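Local coordinates for protein LbaCas13a H328A (C2c2) (Lachnospiraceae bacterium NK4A179, PDB 5WLH) that binds and probably processes its CRISPR precursor RNA and, guided by it, is thought to cleave target and bystander RNA, at residues R304-Y309 with E434-D439. Residues are numbered along the deposited sequence; the frame is centred on the assembly and turned at random.
Sequences RLVVLY and EKIWKD. With nucleotides of chain B.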
loop_
_atom_site.group_PDB
_atom_site.type_symbol
_atom_site.label_atom_id
_atom_site.label_comp_id
_atom_site.label_asym_id
_atom_site.label_seq_id
_atom_site.Cartn_x
_atom_site.Cartn_y
_atom_site.Cartn_z
ATOM N N ARG A 304 11.486 -14.792 31.194
ATOM C CA ARG A 304 11.639 -14.421 32.603
ATOM C C ARG A 304 11.769 -12.912 32.764
ATOM O O ARG A 304 11.276 -12.338 33.744
ATOM C CB ARG A 304 12.852 -15.130 33.208
ATOM C CG ARG A 304 12.599 -16.599 33.463
ATOM C CD ARG A 304 13.629 -17.161 34.432
ATOM N NE ARG A 304 13.605 -18.620 34.452
ATOM C CZ ARG A 304 14.413 -19.377 33.725
ATOM N NH1 ARG A 304 15.305 -18.805 32.922
ATOM N NH2 ARG A 304 14.336 -20.699 33.807
ATOM N N LEU A 305 12.433 -12.245 31.820
ATOM C CA LEU A 305 12.512 -10.792 31.900
ATOM C C LEU A 305 11.126 -10.166 31.810
ATOM O O LEU A 305 10.828 -9.202 32.523
ATOM C CB LEU A 305 13.408 -10.238 30.801
ATOM C CG LEU A 305 14.897 -10.506 30.996
ATOM C CD1 LEU A 305 15.678 -10.022 29.782
ATOM C CD2 LEU A 305 15.408 -9.807 32.235
ATOM N N VAL A 306 10.274 -10.687 30.923
ATOM C CA VAL A 306 8.912 -10.160 30.818
ATOM C C VAL A 306 8.151 -10.427 32.109
ATOM O O VAL A 306 7.445 -9.554 32.633
ATOM C CB VAL A 306 8.185 -10.781 29.614
ATOM C CG1 VAL A 306 6.714 -10.335 29.584
ATOM C CG2 VAL A 306 8.891 -10.425 28.315
ATOM N N VAL A 307 8.270 -11.646 32.637
ATOM C CA VAL A 307 7.570 -11.959 33.878
ATOM C C VAL A 307 8.057 -11.046 34.999
ATOM O O VAL A 307 7.254 -10.490 35.765
ATOM C CB VAL A 307 7.746 -13.446 34.231
ATOM C CG1 VAL A 307 7.254 -13.711 35.674
ATOM C CG2 VAL A 307 7.002 -14.330 33.213
ATOM N N LEU A 308 9.378 -10.866 35.105
ATOM C CA LEU A 308 9.937 -9.970 36.115
ATOM C C LEU A 308 9.378 -8.561 35.978
ATOM O O LEU A 308 9.005 -7.925 36.974
ATOM C CB LEU A 308 11.459 -9.935 36.010
ATOM C CG LEU A 308 12.112 -8.768 36.746
ATOM C CD1 LEU A 308 11.997 -8.971 38.256
ATOM C CD2 LEU A 308 13.571 -8.582 36.326
ATOM N N TYR A 309 9.329 -8.051 34.749
ATOM C CA TYR A 309 8.934 -6.667 34.538
ATOM C C TYR A 309 7.530 -6.405 35.054
ATOM O O TYR A 309 7.282 -5.394 35.731
ATOM C CB TYR A 309 9.030 -6.329 33.050
ATOM C CG TYR A 309 8.968 -4.853 32.742
ATOM C CD1 TYR A 309 7.747 -4.192 32.625
ATOM C CD2 TYR A 309 10.130 -4.124 32.550
ATOM C CE1 TYR A 309 7.698 -2.844 32.313
ATOM C CE2 TYR A 309 10.091 -2.770 32.250
ATOM C CZ TYR A 309 8.870 -2.139 32.149
ATOM O OH TYR A 309 8.851 -0.805 31.837
ATOM N N GLU A 434 1.603 -9.928 27.679
ATOM C CA GLU A 434 1.595 -10.740 26.472
ATOM C C GLU A 434 1.746 -9.889 25.216
ATOM O O GLU A 434 2.375 -10.335 24.253
ATOM C CB GLU A 434 0.337 -11.599 26.442
ATOM C CG GLU A 434 0.286 -12.551 27.658
ATOM C CD GLU A 434 1.674 -13.020 28.076
ATOM O OE1 GLU A 434 2.067 -12.777 29.241
ATOM O OE2 GLU A 434 2.388 -13.619 27.231
ATOM N N LYS A 435 1.232 -8.654 25.214
ATOM C CA LYS A 435 1.559 -7.765 24.102
ATOM C C LYS A 435 3.060 -7.530 24.026
ATOM O O LYS A 435 3.643 -7.551 22.937
ATOM C CB LYS A 435 0.847 -6.428 24.249
ATOM C CG LYS A 435 -0.586 -6.439 23.784
ATOM C CD LYS A 435 -0.659 -6.728 22.291
ATOM C CE LYS A 435 -2.111 -6.733 21.847
ATOM N NZ LYS A 435 -2.276 -7.271 20.473
ATOM N N ILE A 436 3.702 -7.292 25.175
ATOM C CA ILE A 436 5.142 -7.032 25.193
ATOM C C ILE A 436 5.924 -8.285 24.801
ATOM O O ILE A 436 6.922 -8.204 24.075
ATOM C CB ILE A 436 5.579 -6.489 26.572
ATOM C CG1 ILE A 436 5.534 -4.955 26.576
ATOM C CG2 ILE A 436 6.984 -6.939 26.936
ATOM C CD1 ILE A 436 4.165 -4.389 26.226
ATOM N N TRP A 437 5.502 -9.450 25.291
ATOM C CA TRP A 437 6.129 -10.708 24.887
ATOM C C TRP A 437 6.130 -10.852 23.370
ATOM O O TRP A 437 7.170 -11.119 22.754
ATOM C CB TRP A 437 5.387 -11.877 25.542
ATOM C CG TRP A 437 5.767 -13.287 25.105
ATOM C CD1 TRP A 437 4.946 -14.197 24.523
ATOM C CD2 TRP A 437 7.037 -13.945 25.270
ATOM N NE1 TRP A 437 5.620 -15.376 24.296
ATOM C CE2 TRP A 437 6.901 -15.252 24.758
ATOM C CE3 TRP A 437 8.266 -13.564 25.810
ATOM C CZ2 TRP A 437 7.961 -16.179 24.751
ATOM C CZ3 TRP A 437 9.324 -14.490 25.798
ATOM C CH2 TRP A 437 9.157 -15.774 25.273
ATOM N N LYS A 438 4.966 -10.667 22.749
ATOM C CA LYS A 438 4.915 -10.774 21.297
ATOM C C LYS A 438 5.691 -9.642 20.633
ATOM O O LYS A 438 6.183 -9.814 19.511
ATOM C CB LYS A 438 3.478 -10.778 20.812
ATOM C CG LYS A 438 2.697 -12.028 21.236
ATOM C CD LYS A 438 1.288 -11.987 20.691
ATOM C CE LYS A 438 0.477 -13.201 21.142
ATOM N NZ LYS A 438 -0.119 -12.937 22.484
ATOM N N ASP A 439 5.778 -8.484 21.299
ATOM C CA ASP A 439 6.562 -7.347 20.817
ATOM C C ASP A 439 8.051 -7.676 20.797
ATOM O O ASP A 439 8.773 -7.304 19.856
ATOM C CB ASP A 439 6.262 -6.147 21.728
ATOM C CG ASP A 439 6.728 -4.817 21.182
ATOM O OD1 ASP A 439 7.278 -4.726 20.047
ATOM O OD2 ASP A 439 6.515 -3.822 21.932
ATOM P P G B 5 -5.479 -6.820 18.617
ATOM O OP1 G B 5 -4.734 -5.997 17.625
ATOM O OP2 G B 5 -4.855 -7.130 19.932
ATOM O "O5'" G B 5 -6.862 -6.128 18.933
ATOM C "C5'" G B 5 -7.729 -5.695 17.902
ATOM C "C4'" G B 5 -9.005 -5.159 18.506
ATOM O "O4'" G B 5 -9.723 -6.252 19.141
ATOM C "C3'" G B 5 -8.831 -4.141 19.627
ATOM O "O3'" G B 5 -8.602 -2.824 19.152
ATOM C "C2'" G B 5 -10.146 -4.270 20.387
ATOM O "O2'" G B 5 -11.178 -3.600 19.679
ATOM C "C1'" G B 5 -10.385 -5.780 20.304
ATOM N N9 G B 5 -9.805 -6.478 21.465
ATOM C C8 G B 5 -8.531 -6.983 21.577
ATOM N N7 G B 5 -8.294 -7.557 22.730
ATOM C C5 G B 5 -9.495 -7.417 23.419
ATOM C C6 G B 5 -9.842 -7.840 24.728
ATOM O O6 G B 5 -9.123 -8.432 25.542
ATOM N N1 G B 5 -11.151 -7.488 25.037
ATOM C C2 G B 5 -12.014 -6.820 24.193
ATOM N N2 G B 5 -13.243 -6.575 24.662
ATOM N N3 G B 5 -11.709 -6.409 22.964
ATOM C C4 G B 5 -10.433 -6.744 22.661
ATOM P P A B 4 -3.469 -12.122 20.062
ATOM O OP1 A B 4 -2.226 -11.627 19.395
ATOM O OP2 A B 4 -3.590 -12.103 21.543
ATOM O "O5'" A B 4 -4.703 -11.298 19.499
ATOM C "C5'" A B 4 -4.921 -11.184 18.103
ATOM C "C4'" A B 4 -6.256 -10.553 17.841
ATOM O "O4'" A B 4 -7.305 -11.405 18.362
ATOM C "C3'" A B 4 -6.488 -9.226 18.533
ATOM O "O3'" A B 4 -5.907 -8.148 17.830
ATOM C "C2'" A B 4 -8.005 -9.156 18.610
ATOM O "O2'" A B 4 -8.556 -8.831 17.340
ATOM C "C1'" A B 4 -8.344 -10.614 18.898
ATOM N N9 A B 4 -8.422 -10.895 20.343
ATOM C C8 A B 4 -7.504 -11.502 21.165
ATOM N N7 A B 4 -7.920 -11.621 22.409
ATOM C C5 A B 4 -9.196 -11.071 22.388
ATOM C C6 A B 4 -10.188 -10.872 23.376
ATOM N N6 A B 4 -10.063 -11.237 24.653
ATOM N N1 A B 4 -11.344 -10.292 22.987
ATOM C C2 A B 4 -11.498 -9.915 21.715
ATOM N N3 A B 4 -10.639 -10.044 20.704
ATOM C C4 A B 4 -9.508 -10.619 21.118
ATOM P P A B 3 -1.720 -16.550 22.907
ATOM O OP1 A B 3 -1.396 -15.098 22.930
ATOM O OP2 A B 3 -1.961 -17.289 24.172
ATOM O "O5'" A B 3 -3.006 -16.828 22.025
ATOM C "C5'" A B 3 -3.971 -15.834 21.852
ATOM C "C4'" A B 3 -4.388 -15.758 20.415
ATOM O "O4'" A B 3 -5.568 -16.583 20.238
ATOM C "C3'" A B 3 -4.812 -14.361 19.997
ATOM O "O3'" A B 3 -3.719 -13.603 19.510
ATOM C "C2'" A B 3 -5.911 -14.615 18.989
ATOM O "O2'" A B 3 -5.350 -15.004 17.745
ATOM C "C1'" A B 3 -6.576 -15.848 19.602
ATOM N N9 A B 3 -7.563 -15.509 20.641
ATOM C C8 A B 3 -7.510 -15.866 21.979
ATOM N N7 A B 3 -8.544 -15.451 22.676
ATOM C C5 A B 3 -9.321 -14.778 21.736
ATOM C C6 A B 3 -10.560 -14.121 21.828
ATOM N N6 A B 3 -11.232 -14.009 22.977
ATOM N N1 A B 3 -11.082 -13.565 20.708
ATOM C C2 A B 3 -10.391 -13.680 19.565
ATOM N N3 A B 3 -9.219 -14.280 19.358
ATOM C C4 A B 3 -8.735 -14.813 20.486
#
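Val306 presents its side chain to two residues of the facing helix. Both methyls approach Ile436 CG2, Val306 CG2 at 4.2 Å and CG1 at 4.3 Å, while CG2 also lies 4.1 Å from Trp437 CE3. At the indole, the methyl comes in beside the six-membered ring, near its plane, so this is edge packing rather than CH-pi contact over a face. The valine torsion sets this up: with CG1 anti to the backbone N (chi1 174°), CG2 falls beside that N and against Trp437 CE3. The backbones approach closely here, Val306 CA standing 6.6 Å from Trp437 CA, and no hydrogen bond crosses; the joint is wholly apolar, with all three residues buried and 147 Å² of surface lost in total.

The next shell is charged. Arg303 makes a cation-pi interaction with Trp437 and a salt bridge with Glu434, tying the helix of Val306 to the segment 434-439 by a second route. From that segment two lysines also reach the backbone of the bound pre-crRNA: Lys435 NZ donates to OP2 of G5 of chain B at 2.6 Å, and Lys438 NZ to OP1 of A3 of chain B at 2.5 Å. The Lys438 chain is extended until its last torsion (chi4 85°), which turns the ammonium to that phosphate. The helix 429-458 thus packs on helix 292-311 with one side and meets the RNA phosphates with its lysines.

Asp439 forms a salt bridge with Lys414, linking 429-458 to helix 398-417. On helix 292-311, Leu305 and Tyr309 pack against helices 398-417 and 357-388, whereas Val307 meets helix 327-335, placing the contact among these three helices, with no strand in the intervening sequence.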